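2-(3-amino-3-carboxypropyl)histidine synthase (Pyrococcus horikoshii, PDB 3LZD) catalyses the first step of diphthamide biosynthesis, using a [4Fe-4S] cluster to transfer the 3-amino-3-carboxypropyl group of S-adenosyl-L-methionine to a histidine of elongation factor 2. Local coordinates at residues E45-L50 with A74-E79; I214-F219 with A234-T239; V287-K292 with E343-L348. All blocks are in the same frame, centred on the assembly; numbering follows the deposited sequence.

Interaction 1 of 3, residues E45-L50 with A74-E79; sequences EILKEL and AGFLEE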
loop_
_atom_site.group_PDB
_atom_site.type_symbol
_atom_site.label_atom_id
_atom_site.label_comp_id
_atom_site.label_asym_id
_atom_site.label_seq_id
_atom_site.Cartn_x
_atom_site.Cartn_y
_atom_site.Cartn_z
ATOM N N GLU A 45 27.291 8.345 14.089
ATOM C CA GLU A 45 27.159 9.510 13.221
ATOM C C GLU A 45 25.670 9.854 13.108
ATOM O O GLU A 45 25.294 11.014 12.983
ATOM C CB GLU A 45 27.692 9.229 11.818
ATOM C CG GLU A 45 29.188 9.172 11.678
ATOM C CD GLU A 45 29.603 9.058 10.219
ATOM O OE1 GLU A 45 29.094 9.858 9.400
ATOM O OE2 GLU A 45 30.430 8.183 9.888
ATOM N N ILE A 46 24.823 8.832 13.138
ATOM C CA ILE A 46 23.389 9.051 13.016
ATOM C C ILE A 46 22.822 9.708 14.272
ATOM O O ILE A 46 22.026 10.641 14.176
ATOM C CB ILE A 46 22.655 7.717 12.701
ATOM C CG1 ILE A 46 23.029 7.247 11.281
ATOM C CG2 ILE A 46 21.142 7.903 12.799
ATOM C CD1 ILE A 46 22.672 5.772 10.995
ATOM N N LEU A 47 23.232 9.230 15.444
ATOM C CA LEU A 47 22.771 9.809 16.703
ATOM C C LEU A 47 23.190 11.280 16.713
ATOM O O LEU A 47 22.372 12.163 16.988
ATOM C CB LEU A 47 23.399 9.074 17.894
ATOM C CG LEU A 47 23.074 9.546 19.324
ATOM C CD1 LEU A 47 21.586 9.446 19.595
ATOM C CD2 LEU A 47 23.831 8.683 20.322
ATOM N N LYS A 48 24.456 11.534 16.376
ATOM C CA LYS A 48 24.990 12.898 16.349
ATOM C C LYS A 48 24.126 13.840 15.523
ATOM O O LYS A 48 23.735 14.909 16.001
ATOM C CB LYS A 48 26.421 12.921 15.800
ATOM N N GLU A 49 23.833 13.457 14.285
ATOM C CA GLU A 49 23.002 14.292 13.431
ATOM C C GLU A 49 21.587 14.439 13.980
ATOM O O GLU A 49 20.922 15.436 13.719
ATOM C CB GLU A 49 22.943 13.721 12.015
ATOM C CG GLU A 49 24.281 13.780 11.299
ATOM C CD GLU A 49 24.856 15.185 11.278
ATOM O OE1 GLU A 49 24.221 16.080 10.676
ATOM O OE2 GLU A 49 25.934 15.391 11.871
ATOM N N LEU A 50 21.121 13.447 14.731
ATOM C CA LEU A 50 19.779 13.522 15.304
ATOM C C LEU A 50 19.764 14.424 16.554
ATOM O O LEU A 50 18.848 15.235 16.718
ATOM C CB LEU A 50 19.256 12.121 15.638
ATOM C CG LEU A 50 18.782 11.231 14.470
ATOM C CD1 LEU A 50 18.307 9.886 14.998
ATOM C CD2 LEU A 50 17.637 11.908 13.724
ATOM N N ALA A 74 17.413 0.953 15.785
ATOM C CA ALA A 74 16.320 1.475 16.607
ATOM C C ALA A 74 16.622 1.213 18.075
ATOM O O ALA A 74 16.443 2.101 18.906
ATOM C CB ALA A 74 14.974 0.815 16.225
ATOM N N GLY A 75 17.073 -0.001 18.385
ATOM C CA GLY A 75 17.404 -0.340 19.764
ATOM C C GLY A 75 18.494 0.582 20.286
ATOM O O GLY A 75 18.446 1.050 21.432
ATOM N N PHE A 76 19.476 0.861 19.429
ATOM C CA PHE A 76 20.572 1.737 19.789
ATOM C C PHE A 76 20.097 3.173 20.041
ATOM O O PHE A 76 20.493 3.810 21.025
ATOM C CB PHE A 76 21.632 1.744 18.685
ATOM C CG PHE A 76 22.690 2.786 18.883
ATOM C CD1 PHE A 76 23.626 2.658 19.912
ATOM C CD2 PHE A 76 22.706 3.935 18.095
ATOM C CE1 PHE A 76 24.556 3.662 20.156
ATOM C CE2 PHE A 76 23.635 4.947 18.331
ATOM C CZ PHE A 76 24.563 4.810 19.366
ATOM N N LEU A 77 19.255 3.688 19.152
ATOM C CA LEU A 77 18.769 5.049 19.310
ATOM C C LEU A 77 17.865 5.216 20.543
ATOM O O LEU A 77 17.923 6.242 21.227
ATOM C CB LEU A 77 18.054 5.497 18.031
ATOM C CG LEU A 77 18.934 5.608 16.772
ATOM C CD1 LEU A 77 18.069 6.010 15.583
ATOM C CD2 LEU A 77 20.042 6.658 16.977
ATOM N N GLU A 78 17.053 4.206 20.837
ATOM C CA GLU A 78 16.172 4.265 21.995
ATOM C C GLU A 78 16.947 4.266 23.317
ATOM O O GLU A 78 16.448 4.761 24.326
ATOM C CB GLU A 78 15.194 3.096 21.994
ATOM C CG GLU A 78 14.171 3.183 20.889
ATOM C CD GLU A 78 12.765 2.898 21.371
ATOM O OE1 GLU A 78 12.573 1.893 22.098
ATOM O OE2 GLU A 78 11.856 3.678 21.015
ATOM N N GLU A 79 18.150 3.697 23.316
ATOM C CA GLU A 79 18.976 3.671 24.524
ATOM C C GLU A 79 19.603 5.042 24.694
ATOM O O GLU A 79 20.311 5.287 25.670
ATOM C CB GLU A 79 20.090 2.623 24.415
ATOM C CG GLU A 79 19.612 1.189 24.416
ATOM C CD GLU A 79 20.734 0.209 24.133
ATOM O OE1 GLU A 79 21.369 0.320 23.060
ATOM O OE2 GLU A 79 20.978 -0.681 24.976
#

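Interaction 2 of 3, residues I214-F219 with A234-T239; sequences IGSGIF and AIDPYT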
loop_
_atom_site.group_PDB
_atom_site.type_symbol
_atom_site.label_atom_id
_atom_site.label_comp_id
_atom_site.label_asym_id
_atom_site.label_seq_id
_atom_site.Cartn_x
_atom_site.Cartn_y
_atom_site.Cartn_z
ATOM N N ILE A 214 29.575 -2.223 -14.398
ATOM C CA ILE A 214 30.145 -3.036 -13.325
ATOM C C ILE A 214 29.035 -3.399 -12.345
ATOM O O ILE A 214 28.488 -2.525 -11.666
ATOM C CB ILE A 214 31.233 -2.280 -12.540
ATOM C CG1 ILE A 214 32.337 -1.825 -13.488
ATOM C CG2 ILE A 214 31.796 -3.188 -11.436
ATOM C CD1 ILE A 214 33.433 -1.020 -12.809
ATOM N N GLY A 215 28.695 -4.681 -12.280
ATOM C CA GLY A 215 27.652 -5.119 -11.370
ATOM C C GLY A 215 27.069 -6.475 -11.722
ATOM O O GLY A 215 27.452 -7.094 -12.710
ATOM N N SER A 216 26.140 -6.939 -10.900
ATOM C CA SER A 216 25.480 -8.217 -11.131
ATOM C C SER A 216 24.095 -7.952 -11.711
ATOM O O SER A 216 23.622 -6.814 -11.735
ATOM C CB SER A 216 25.332 -8.976 -9.807
ATOM O OG SER A 216 26.601 -9.175 -9.209
ATOM N N GLY A 217 23.438 -8.997 -12.187
ATOM C CA GLY A 217 22.097 -8.799 -12.701
ATOM C C GLY A 217 22.025 -8.275 -14.114
ATOM O O GLY A 217 22.964 -7.625 -14.611
ATOM N N ILE A 218 20.888 -8.531 -14.750
ATOM C CA ILE A 218 20.697 -8.131 -16.134
ATOM C C ILE A 218 19.825 -6.909 -16.367
ATOM O O ILE A 218 19.903 -6.298 -17.433
ATOM C CB ILE A 218 20.111 -9.311 -16.956
ATOM C CG1 ILE A 218 19.877 -8.893 -18.418
ATOM C CG2 ILE A 218 18.801 -9.761 -16.338
ATOM C CD1 ILE A 218 21.104 -8.290 -19.123
ATOM N N PHE A 219 19.006 -6.526 -15.396
ATOM C CA PHE A 219 18.147 -5.386 -15.654
ATOM C C PHE A 219 18.890 -4.118 -16.030
ATOM O O PHE A 219 18.614 -3.522 -17.080
ATOM C CB PHE A 219 17.203 -5.074 -14.492
ATOM C CG PHE A 219 16.038 -4.189 -14.910
ATOM C CD1 PHE A 219 14.963 -4.727 -15.612
ATOM C CD2 PHE A 219 16.072 -2.809 -14.697
ATOM C CE1 PHE A 219 13.936 -3.906 -16.105
ATOM C CE2 PHE A 219 15.057 -1.976 -15.183
ATOM C CZ PHE A 219 13.984 -2.527 -15.890
ATOM N N ALA A 234 28.910 -5.889 -19.601
ATOM C CA ALA A 234 28.665 -5.954 -18.169
ATOM C C ALA A 234 29.665 -6.913 -17.530
ATOM O O ALA A 234 29.919 -7.995 -18.056
ATOM C CB ALA A 234 27.242 -6.434 -17.911
ATOM N N ILE A 235 30.241 -6.517 -16.405
ATOM C CA ILE A 235 31.183 -7.373 -15.694
ATOM C C ILE A 235 30.771 -7.484 -14.232
ATOM O O ILE A 235 30.675 -6.471 -13.523
ATOM C CB ILE A 235 32.616 -6.825 -15.781
ATOM C CG1 ILE A 235 33.144 -7.003 -17.218
ATOM C CG2 ILE A 235 33.508 -7.546 -14.783
ATOM C CD1 ILE A 235 34.556 -6.495 -17.447
ATOM N N ASP A 236 30.507 -8.719 -13.799
ATOM C CA ASP A 236 30.103 -9.020 -12.426
ATOM C C ASP A 236 31.374 -9.031 -11.571
ATOM O O ASP A 236 32.287 -9.814 -11.815
ATOM C CB ASP A 236 29.404 -10.387 -12.398
ATOM C CG ASP A 236 28.922 -10.794 -11.003
ATOM O OD1 ASP A 236 27.769 -11.262 -10.908
ATOM O OD2 ASP A 236 29.688 -10.677 -10.016
ATOM N N PRO A 237 31.447 -8.153 -10.555
ATOM C CA PRO A 237 32.628 -8.085 -9.690
ATOM C C PRO A 237 32.865 -9.298 -8.793
ATOM O O PRO A 237 33.975 -9.520 -8.327
ATOM C CB PRO A 237 32.396 -6.801 -8.895
ATOM C CG PRO A 237 30.889 -6.790 -8.743
ATOM C CD PRO A 237 30.418 -7.184 -10.130
ATOM N N TYR A 238 31.828 -10.084 -8.554
ATOM C CA TYR A 238 31.964 -11.262 -7.715
ATOM C C TYR A 238 32.416 -12.505 -8.480
ATOM O O TYR A 238 33.345 -13.188 -8.066
ATOM C CB TYR A 238 30.647 -11.569 -7.003
ATOM C CG TYR A 238 30.177 -10.487 -6.065
ATOM C CD1 TYR A 238 29.359 -9.446 -6.516
ATOM C CD2 TYR A 238 30.531 -10.513 -4.719
ATOM C CE1 TYR A 238 28.904 -8.466 -5.642
ATOM C CE2 TYR A 238 30.086 -9.546 -3.838
ATOM C CZ TYR A 238 29.275 -8.525 -4.306
ATOM O OH TYR A 238 28.856 -7.549 -3.437
ATOM N N THR A 239 31.749 -12.799 -9.589
ATOM C CA THR A 239 32.077 -13.972 -10.398
ATOM C C THR A 239 33.124 -13.697 -11.475
ATOM O O THR A 239 33.726 -14.631 -12.008
ATOM C CB THR A 239 30.839 -14.493 -11.106
ATOM O OG1 THR A 239 30.307 -13.455 -11.932
ATOM C CG2 THR A 239 29.786 -14.920 -10.102
HETATM O O HOH W 1 25.561 -11.303 -12.862
#

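Interaction 3 of 3, residues V287-K292 with E343-L348; sequences VKLLKK and EVEILL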
loop_
_atom_site.group_PDB
_atom_site.type_symbol
_atom_site.label_atom_id
_atom_site.label_comp_id
_atom_site.label_asym_id
_atom_site.label_seq_id
_atom_site.Cartn_x
_atom_site.Cartn_y
_atom_site.Cartn_z
ATOM N N VAL A 287 -3.759 9.484 -21.422
ATOM C CA VAL A 287 -5.196 9.233 -21.419
ATOM C C VAL A 287 -5.797 10.014 -22.587
ATOM O O VAL A 287 -6.633 9.503 -23.325
ATOM C CB VAL A 287 -5.842 9.702 -20.096
ATOM C CG1 VAL A 287 -7.378 9.717 -20.212
ATOM C CG2 VAL A 287 -5.421 8.774 -18.971
ATOM N N LYS A 288 -5.339 11.249 -22.763
ATOM C CA LYS A 288 -5.841 12.096 -23.837
ATOM C C LYS A 288 -5.466 11.512 -25.193
ATOM O O LYS A 288 -6.285 11.469 -26.104
ATOM C CB LYS A 288 -5.284 13.520 -23.700
ATOM N N LEU A 289 -4.233 11.039 -25.317
ATOM C CA LEU A 289 -3.776 10.468 -26.576
ATOM C C LEU A 289 -4.563 9.231 -26.983
ATOM O O LEU A 289 -4.939 9.086 -28.147
ATOM C CB LEU A 289 -2.294 10.122 -26.508
ATOM C CG LEU A 289 -1.693 9.717 -27.856
ATOM C CD1 LEU A 289 -1.624 10.948 -28.777
ATOM C CD2 LEU A 289 -0.299 9.124 -27.644
ATOM N N LEU A 290 -4.813 8.331 -26.039
ATOM C CA LEU A 290 -5.570 7.125 -26.367
ATOM C C LEU A 290 -6.984 7.481 -26.831
ATOM O O LEU A 290 -7.488 6.920 -27.807
ATOM C CB LEU A 290 -5.641 6.190 -25.156
ATOM C CG LEU A 290 -4.382 5.375 -24.838
ATOM C CD1 LEU A 290 -4.526 4.738 -23.469
ATOM C CD2 LEU A 290 -4.167 4.313 -25.897
ATOM N N LYS A 291 -7.619 8.417 -26.132
ATOM C CA LYS A 291 -8.970 8.827 -26.483
ATOM C C LYS A 291 -9.013 9.426 -27.882
ATOM O O LYS A 291 -9.868 9.066 -28.688
ATOM C CB LYS A 291 -9.509 9.834 -25.459
ATOM C CG LYS A 291 -9.915 9.191 -24.144
ATOM C CD LYS A 291 -10.561 10.182 -23.194
ATOM C CE LYS A 291 -10.915 9.493 -21.886
ATOM N NZ LYS A 291 -11.489 10.422 -20.878
ATOM N N LYS A 292 -8.087 10.332 -28.173
ATOM C CA LYS A 292 -8.043 10.951 -29.489
ATOM C C LYS A 292 -7.945 9.870 -30.562
ATOM O O LYS A 292 -8.389 10.071 -31.690
ATOM C CB LYS A 292 -6.841 11.898 -29.599
ATOM N N GLU A 343 5.763 2.800 -25.200
ATOM C CA GLU A 343 5.242 1.688 -25.969
ATOM C C GLU A 343 3.844 2.010 -26.484
ATOM O O GLU A 343 3.454 1.558 -27.561
ATOM C CB GLU A 343 5.231 0.434 -25.109
ATOM C CG GLU A 343 6.612 0.119 -24.553
ATOM C CD GLU A 343 6.654 -1.167 -23.754
ATOM O OE1 GLU A 343 5.712 -1.410 -22.977
ATOM O OE2 GLU A 343 7.639 -1.925 -23.897
ATOM N N VAL A 344 3.092 2.800 -25.724
ATOM C CA VAL A 344 1.749 3.183 -26.145
ATOM C C VAL A 344 1.846 3.947 -27.456
ATOM O O VAL A 344 1.091 3.697 -28.402
ATOM C CB VAL A 344 1.063 4.088 -25.098
ATOM C CG1 VAL A 344 0.034 4.982 -25.763
ATOM C CG2 VAL A 344 0.388 3.233 -24.059
ATOM N N GLU A 345 2.788 4.883 -27.494
ATOM C CA GLU A 345 3.019 5.712 -28.667
ATOM C C GLU A 345 3.363 4.845 -29.883
ATOM O O GLU A 345 2.996 5.175 -31.006
ATOM C CB GLU A 345 4.121 6.726 -28.355
ATOM C CG GLU A 345 3.837 7.488 -27.055
ATOM C CD GLU A 345 4.938 8.463 -26.651
ATOM O OE1 GLU A 345 6.129 8.075 -26.674
ATOM O OE2 GLU A 345 4.604 9.614 -26.291
ATOM N N ILE A 346 4.046 3.729 -29.662
ATOM C CA ILE A 346 4.370 2.837 -30.769
ATOM C C ILE A 346 3.084 2.152 -31.204
ATOM O O ILE A 346 2.795 2.069 -32.395
ATOM C CB ILE A 346 5.389 1.752 -30.365
ATOM C CG1 ILE A 346 6.774 2.367 -30.202
ATOM C CG2 ILE A 346 5.428 0.656 -31.406
ATOM C CD1 ILE A 346 7.844 1.354 -29.827
ATOM N N LEU A 347 2.306 1.677 -30.234
ATOM C CA LEU A 347 1.047 0.996 -30.533
ATOM C C LEU A 347 0.095 1.890 -31.327
ATOM O O LEU A 347 -0.533 1.443 -32.288
ATOM C CB LEU A 347 0.368 0.526 -29.242
ATOM C CG LEU A 347 -0.993 -0.176 -29.369
ATOM C CD1 LEU A 347 -1.233 -1.074 -28.171
ATOM C CD2 LEU A 347 -2.101 0.853 -29.482
ATOM N N LEU A 348 -0.015 3.147 -30.916
ATOM C CA LEU A 348 -0.882 4.091 -31.603
ATOM C C LEU A 348 -0.308 4.523 -32.953
ATOM O O LEU A 348 -0.966 5.236 -33.710
ATOM C CB LEU A 348 -1.114 5.323 -30.734
ATOM C CG LEU A 348 -1.949 5.113 -29.474
ATOM C CD1 LEU A 348 -2.246 6.474 -28.856
ATOM C CD2 LEU A 348 -3.252 4.394 -29.821
#

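Interaction 1 of 3, residues E45-L50 with A74-E79
Leu47 and Leu50 on helix 43-52 meet Phe76 and Leu77 on helix 67-78. The contact is carbon on carbon throughout. The segment axes come within 10.8 Å and cross at -48°. At that spacing side chains fill the gap between the backbones.

The aliphatic contacts centre on Leu77. Its CG stands anti to the carbonyl carbon (chi1 -65°), which sends both methyls to the other helix. Leu77 CD1 lies 3.9 Å from Leu50 CD1, and these two side chains cross at about a right angle. On the other branch, CD2 of Leu77 lies 4.1 Å from Leu47 CD1. Leu47 and Leu77 run past each other in opposite directions. Ile46 adds a looser touch, its CG2 being 4.5 Å from Leu77 CD2.

The aromatic contact is made by the far end of the Phe76 ring. CZ of Phe76 is 4.1 Å from Leu47 CD2, and CE2 of Phe76 is 4.2 Å from Leu47 CB. The methyl comes at the ring obliquely. Leu47 thus divides its branches, CD1 to Leu77 and CD2 to Phe76.

Glu78, which takes no part in the apolar contact, reaches the second subunit: its OE1 forms salt bridges with Lys291 and Arg298 of that chain.

Ile46, Leu50 and Leu77 all rest on Ile111 of strand 109-114. The two helices therefore pack side by side on one face of the mixed sheet. Helix 67-78 is the connection of a beta-alpha-beta crossover between the neighbouring parallel strands 57-61 and 83-87, an arrangement characteristic of alpha/beta folds.

Interaction 2 of 3, residues I214-F219 with A234-T239
Ile214 and Ile235 form a parallel beta bridge at the ends of strands 210-214 and 231-235. Helix 219-228 joins these strands in a beta-alpha-beta crossover. The contact lies where the chain leaves the sheet, and an Asx turn at Asp236 follows the second strand.

The sheet end is tight and buried. Gly215 N donates to Ile235 O at 2.9 Å with an N-H...O angle of 157°. The same oxygen receives a CA-H...O contact from Ile214. Gly215 O gets a similar contact from Asp236 CA at 3.3 Å. Pro237 closes in with CD 3.7 Å from Gly215 CA. The side chains of Ile214 and Ile235 lie on the same face of the sheet, where Ile235 packs on Ala140 and Leu141 of helix 138-143.

The outer end is looser and wetter. Ser216 OG makes a weak hydrogen bond to Asp236 OD1 at 2.9 Å. A water also donates to that oxygen and accepts from Gly217 N at 3.2 Å, bridging the two loops. The Tyr238 ring touches the serine hydroxyl obliquely through CD1.

The other carboxylate oxygen holds its own loop. Asp236 CG is anti to the backbone N (chi1 -179°), which turns the group over the following residues. Tyr238 N lies 2.7 Å from Asp236 OD2, nearly along its C-O axis. Thr239 N comes to Asp236 OD2 from above the carboxylate plane at 3.0 Å.

Interaction 3 of 3, residues V287-K292 with E343-L348
Leu289 holds CG opposite its backbone N (chi1 -171°), whereas Leu348 holds CG opposite its carbonyl carbon (chi1 -69°). These torsions send the two side chains along each other in opposite directions between helix 280-292 and the end of helix 341-347.

Leu348 carries much of the contact. Its CD1 lies against the CG-CD2 bond of Leu289. Leu348 CD1 is 3.4 Å from Leu289 CG, tighter than usual van der Waals contact, and 3.5 Å from Leu289 CD2. The other methyl, Leu348 CD2, sits 4.0 Å from Leu290 CD2. Here the side chains cross at about a right angle. Leu348 is thus set against two successive leucines of the facing helix. CD1 meets Leu289 and also lies near Leu290 CD2, while CD2 meets Leu290.

Leu290 CD2 has a further neighbour, Val344 CG1, at 4.3 Å. Val344 lies one turn before Leu348 and extends the apolar strip along its helix. Leu290 also packs on Phe267 and Val269 of strand 266-272 and on Ala297 of strand 296-302. The contact therefore joins a helix that lies on the parallel sheet to the helix that follows its edge strand 338-339. Helix 248-261 packs on helix 341-347 through Leu347.

Glu345 borders the leucines through its aliphatic part, with CG 4.5 Å from Leu289 CD2. Its carboxylate is spent on other partners. OE1 forms a salt bridge with Arg351, and OE2 forms one with Arg285. Two arginines would be expected to favour its charged form. Between the segments the chemistry is wholly apolar. The contact rests on close packing of branched aliphatic side chains, and the charge of the one acidic residue that touches is probably balanced by Arg285 and Arg351.

Overall arrangement
Interactions 1 and 3 are buried helix-helix contacts made by leucine methyls, with a phenylalanine ring added in the first. They lie on opposite sides of the chain's centre, about 50 Å apart between centres, and belong to different sheets. Interaction 2 belongs to a third sheet and is partly buried. It joins strand ends and loops, so a backbone hydrogen bond, a carboxylate and a water join the apolar packing. None of the three shares an element with another or includes a cluster ligand. The homodimer still brings two of them close: Glu78 of interaction 1 in one subunit pairs with Lys291 of interaction 3 in the other.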